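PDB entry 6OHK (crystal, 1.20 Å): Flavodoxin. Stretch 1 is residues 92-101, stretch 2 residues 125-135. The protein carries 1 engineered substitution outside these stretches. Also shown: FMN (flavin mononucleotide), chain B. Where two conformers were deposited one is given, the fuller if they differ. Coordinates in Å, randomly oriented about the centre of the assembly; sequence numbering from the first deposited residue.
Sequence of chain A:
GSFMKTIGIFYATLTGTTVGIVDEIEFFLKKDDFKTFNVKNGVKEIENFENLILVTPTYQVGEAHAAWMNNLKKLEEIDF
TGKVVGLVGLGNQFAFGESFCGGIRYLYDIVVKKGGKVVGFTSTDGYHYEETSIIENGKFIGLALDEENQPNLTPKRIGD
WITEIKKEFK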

# COMPACT_ATOMS: atom_id res chain seq x y z
N ASN A 92 4.64 4.71 -12.48
CA ASN A 92 5.70 5.20 -13.35
C ASN A 92 5.69 6.72 -13.26
O ASN A 92 4.79 7.37 -13.79
CB ASN A 92 5.50 4.71 -14.78
CG ASN A 92 6.55 5.25 -15.74
OD1 ASN A 92 7.15 6.29 -15.53
ND2 ASN A 92 6.80 4.50 -16.80
N GLN A 93 6.65 7.29 -12.54
CA GLN A 93 6.55 8.70 -12.19
C GLN A 93 6.81 9.60 -13.39
O GLN A 93 6.38 10.76 -13.37
CB GLN A 93 7.50 9.04 -11.04
CG GLN A 93 8.99 8.95 -11.44
CD GLN A 93 9.87 8.75 -10.24
OE1 GLN A 93 10.36 9.72 -9.64
NE2 GLN A 93 10.07 7.50 -9.86
N PHE A 94 7.52 9.12 -14.40
CA PHE A 94 7.85 9.95 -15.56
C PHE A 94 6.74 9.92 -16.58
O PHE A 94 6.39 10.97 -17.17
CB PHE A 94 9.20 9.53 -16.12
CG PHE A 94 10.34 9.87 -15.22
CD1 PHE A 94 10.82 11.17 -15.13
CD2 PHE A 94 10.91 8.92 -14.42
CE1 PHE A 94 11.86 11.48 -14.27
CE2 PHE A 94 11.95 9.24 -13.57
CZ PHE A 94 12.42 10.51 -13.49
N ALA A 95 6.15 8.77 -16.82
CA ALA A 95 5.09 8.66 -17.80
C ALA A 95 3.79 9.22 -17.30
O ALA A 95 2.93 9.57 -18.11
CB ALA A 95 4.91 7.21 -18.22
N PHE A 96 3.61 9.30 -15.98
CA PHE A 96 2.37 9.74 -15.36
C PHE A 96 2.70 10.84 -14.36
O PHE A 96 2.59 10.65 -13.15
CB PHE A 96 1.65 8.55 -14.73
CG PHE A 96 1.36 7.50 -15.74
CD1 PHE A 96 0.30 7.64 -16.63
CD2 PHE A 96 2.18 6.39 -15.86
CE1 PHE A 96 0.08 6.68 -17.60
CE2 PHE A 96 1.95 5.44 -16.85
CZ PHE A 96 0.90 5.61 -17.72
N GLY A 97 3.08 12.01 -14.87
CA GLY A 97 3.55 13.08 -14.02
C GLY A 97 2.50 13.74 -13.16
O GLY A 97 2.87 14.52 -12.29
N GLU A 98 1.22 13.46 -13.38
CA GLU A 98 0.15 13.97 -12.54
C GLU A 98 -0.61 12.87 -11.82
O GLU A 98 -1.59 13.18 -11.13
CB GLU A 98 -0.86 14.84 -13.30
CG GLU A 98 -0.21 16.01 -13.99
CD GLU A 98 -1.22 17.02 -14.51
OE1 GLU A 98 -1.07 17.46 -15.67
OE2 GLU A 98 -2.16 17.36 -13.76
N SER A 99 -0.18 11.61 -11.91
CA SER A 99 -0.96 10.53 -11.30
C SER A 99 -0.07 9.42 -10.77
O SER A 99 -0.53 8.27 -10.66
CB SER A 99 -2.02 9.99 -12.25
OG SER A 99 -1.47 9.43 -13.42
N PHE A 100 1.16 9.71 -10.44
CA PHE A 100 2.08 8.67 -9.99
C PHE A 100 1.59 8.05 -8.69
O PHE A 100 1.41 8.73 -7.68
CB PHE A 100 3.46 9.28 -9.77
CG PHE A 100 4.47 8.34 -9.16
CD1 PHE A 100 4.80 7.14 -9.76
CD2 PHE A 100 5.12 8.68 -8.00
CE1 PHE A 100 5.74 6.30 -9.22
CE2 PHE A 100 6.05 7.84 -7.45
CZ PHE A 100 6.36 6.66 -8.05
N CYS A 101 1.43 6.73 -8.72
CA CYS A 101 0.94 5.98 -7.56
C CYS A 101 -0.38 6.53 -7.03
O CYS A 101 -0.69 6.40 -5.84
CB CYS A 101 1.98 5.87 -6.43
SG CYS A 101 3.33 4.77 -6.81
N1 FMN B . 1.50 4.41 -13.17
C2 FMN B . 1.21 5.54 -12.40
O2 FMN B . 1.94 5.91 -11.54
N3 FMN B . 0.01 6.27 -12.71
C4 FMN B . -0.88 5.94 -13.70
O4 FMN B . -1.86 6.63 -13.85
C4A FMN B . -0.55 4.80 -14.48
N5 FMN B . -1.40 4.42 -15.51
C5A FMN B . -0.98 3.31 -16.30
C6 FMN B . -1.74 2.98 -17.43
C7 FMN B . -1.37 1.90 -18.21
C7M FMN B . -2.33 1.59 -19.37
C8 FMN B . -0.20 1.20 -17.94
C8M FMN B . 0.14 0.00 -18.79
C9 FMN B . 0.56 1.54 -16.82
C9A FMN B . 0.19 2.60 -16.03
N10 FMN B . 0.99 2.94 -14.86
C10 FMN B . 0.62 4.07 -14.16
C1' FMN B . 2.20 2.18 -14.54
C2' FMN B . 1.85 0.85 -13.81
O2' FMN B . 1.14 1.06 -12.61
C3' FMN B . 3.16 0.13 -13.45
O3' FMN B . 3.76 -0.29 -14.66
C4' FMN B . 3.06 -1.05 -12.49
O4' FMN B . 4.37 -1.48 -12.16
C5' FMN B . 2.27 -2.22 -13.06
O5' FMN B . 2.08 -3.16 -12.02
P FMN B . 1.50 -4.63 -12.34
O1P FMN B . 1.49 -5.30 -10.99
O2P FMN B . 0.15 -4.54 -12.96
O3P FMN B . 2.49 -5.29 -13.30
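Stretch 2 (125-135) DGYHYEETSII

Neither stretch is built on regular secondary structure where they meet. Stretch 1 is a loop that passes through helical phi/psi at Gln93, Phe94 and Ala95 without regular helical bonds; stretch 2 runs largely extended from Tyr127 to Tyr129, breaks at Glu130 (phi/psi -90/-49), and extends again through Glu131 and Thr132. The two run in the same direction, Gln93 beside His128, Gly97 beside Tyr129, Glu98 beside Glu131 and Cys101 beside Ile134, with CA atoms closest at Glu98 and Glu131, 4.5 Å apart.

The centre is a backbone clasp. Gly97 O accepts two hydrogen bonds, from Glu130 N at 2.9 Å and Glu131 N at 3.1 Å, the turn at Glu130 bringing consecutive amides onto one carbonyl. With Glu130 as deposited, a CB on Gly97 would lie 2.6 Å from its OE1, a clash. Next door, Glu98 CA approaches Glu131 O at 3.3 Å in a CA-H...O contact.

Upstream, a side-chain oxygen takes up a backbone amide: Gln93, chi1 in p, points toward stretch 2, and its OE1 accepts a hydrogen bond from His128 N at 2.8 Å. Phe94 CE1 lies 3.8 Å from His128 CB, the two rings meeting obliquely. The Phe100 ring crosses back against the register to Tyr127, CE2 lying 3.6 Å from Tyr127 CD1. Downstream, Ile134 CD1 lies 3.5 Å from Phe100 O and 3.9 Å from Cys101 CB, so Ile134 packs against backbone carbonyl and side chain alike.

Waters also bridge the two stretches. Water 1 lies within hydrogen-bonding distance of Gln93 O (2.9 Å) and His128 O (2.8 Å); water 5 accepts from Phe100 N at 3.0 Å and lies within hydrogen-bonding distance of Glu131 O (2.9 Å). The loop thus braced also holds the flavin: Asn92 N and Cys101 N donate to FMN O2 at 3.1 and 3.0 Å.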

# COMPACT_ATOMS: atom_id res chain seq x y z
N ASP A 125 11.64 13.07 -1.60
CA ASP A 125 12.98 13.25 -2.13
C ASP A 125 13.33 12.13 -3.10
O ASP A 125 13.10 10.95 -2.83
CB ASP A 125 14.01 13.23 -0.99
CG ASP A 125 13.95 14.46 -0.09
OD1 ASP A 125 13.18 15.39 -0.39
OD2 ASP A 125 14.69 14.46 0.92
N GLY A 126 13.91 12.50 -4.24
CA GLY A 126 14.35 11.55 -5.24
C GLY A 126 13.27 11.12 -6.19
O GLY A 126 13.51 10.24 -7.01
N TYR A 127 12.08 11.71 -6.10
CA TYR A 127 11.00 11.46 -7.03
C TYR A 127 10.76 12.70 -7.87
O TYR A 127 11.01 13.82 -7.43
CB TYR A 127 9.71 11.14 -6.28
CG TYR A 127 9.72 9.85 -5.53
CD1 TYR A 127 9.32 8.67 -6.14
CD2 TYR A 127 10.08 9.80 -4.19
CE1 TYR A 127 9.27 7.49 -5.42
CE2 TYR A 127 10.04 8.63 -3.48
CZ TYR A 127 9.63 7.48 -4.08
OH TYR A 127 9.60 6.35 -3.31
N HIS A 128 10.20 12.48 -9.04
CA HIS A 128 9.81 13.55 -9.95
C HIS A 128 8.30 13.54 -10.07
O HIS A 128 7.71 12.49 -10.34
CB HIS A 128 10.40 13.34 -11.34
CG HIS A 128 10.17 14.49 -12.27
ND1 HIS A 128 8.95 14.74 -12.87
CD2 HIS A 128 11.00 15.47 -12.70
CE1 HIS A 128 9.04 15.82 -13.62
NE2 HIS A 128 10.28 16.28 -13.54
N TYR A 129 7.66 14.70 -9.93
CA TYR A 129 6.24 14.79 -10.18
C TYR A 129 5.91 16.21 -10.61
O TYR A 129 6.56 17.17 -10.17
CB TYR A 129 5.36 14.36 -9.01
CG TYR A 129 5.40 15.27 -7.78
CD1 TYR A 129 6.37 15.14 -6.83
CD2 TYR A 129 4.43 16.23 -7.59
CE1 TYR A 129 6.39 15.96 -5.72
CE2 TYR A 129 4.42 17.05 -6.49
CZ TYR A 129 5.41 16.89 -5.55
OH TYR A 129 5.42 17.75 -4.45
N GLU A 130 4.91 16.33 -11.46
CA GLU A 130 4.37 17.62 -11.85
C GLU A 130 3.25 18.03 -10.91
O GLU A 130 3.26 19.14 -10.36
CB GLU A 130 3.88 17.57 -13.30
CG GLU A 130 5.02 17.32 -14.32
CD GLU A 130 4.50 16.85 -15.68
OE1 GLU A 130 5.20 16.05 -16.34
OE2 GLU A 130 3.40 17.28 -16.08
N GLU A 131 2.31 17.12 -10.65
CA GLU A 131 1.26 17.32 -9.67
C GLU A 131 1.03 15.97 -9.00
O GLU A 131 1.31 14.93 -9.58
CB GLU A 131 -0.04 17.78 -10.31
CG GLU A 131 0.06 19.14 -11.05
CD GLU A 131 0.53 20.29 -10.16
OE1 GLU A 131 1.04 21.29 -10.72
OE2 GLU A 131 0.39 20.22 -8.92
N THR A 132 0.48 16.00 -7.79
CA THR A 132 0.20 14.76 -7.08
C THR A 132 -1.10 14.90 -6.32
O THR A 132 -1.48 15.99 -5.87
CB THR A 132 1.33 14.37 -6.13
OG1 THR A 132 1.04 13.10 -5.55
CG2 THR A 132 1.54 15.37 -5.07
N SER A 133 -1.77 13.76 -6.15
CA SER A 133 -2.91 13.63 -5.26
C SER A 133 -2.60 12.72 -4.08
O SER A 133 -3.53 12.41 -3.32
CB SER A 133 -4.09 13.06 -6.02
OG SER A 133 -4.48 13.95 -7.06
N ILE A 134 -1.35 12.32 -3.87
CA ILE A 134 -1.02 11.39 -2.80
C ILE A 134 -0.07 11.97 -1.77
O ILE A 134 0.67 11.25 -1.12
CB ILE A 134 -0.51 10.04 -3.33
CG1 ILE A 134 0.75 10.19 -4.20
CG2 ILE A 134 -1.63 9.31 -4.07
CD1 ILE A 134 1.60 8.97 -4.17
N ILE A 135 -0.11 13.30 -1.59
CA ILE A 135 0.61 13.96 -0.50
C ILE A 135 -0.34 14.42 0.60
O ILE A 135 -1.41 14.99 0.34
CB ILE A 135 1.45 15.12 -1.05
CG1 ILE A 135 2.67 14.57 -1.78
CG2 ILE A 135 1.89 16.08 0.08
CD1 ILE A 135 3.59 15.68 -2.37
O HOH W 1 5.11 11.83 -11.05
O HOH W 2 13.16 10.69 -10.03
O HOH W 3 6.48 13.70 -16.12
O HOH W 4 -2.65 14.72 -9.10
O HOH W 5 2.50 12.36 -10.01
O HOH W 6 1.43 11.39 -7.62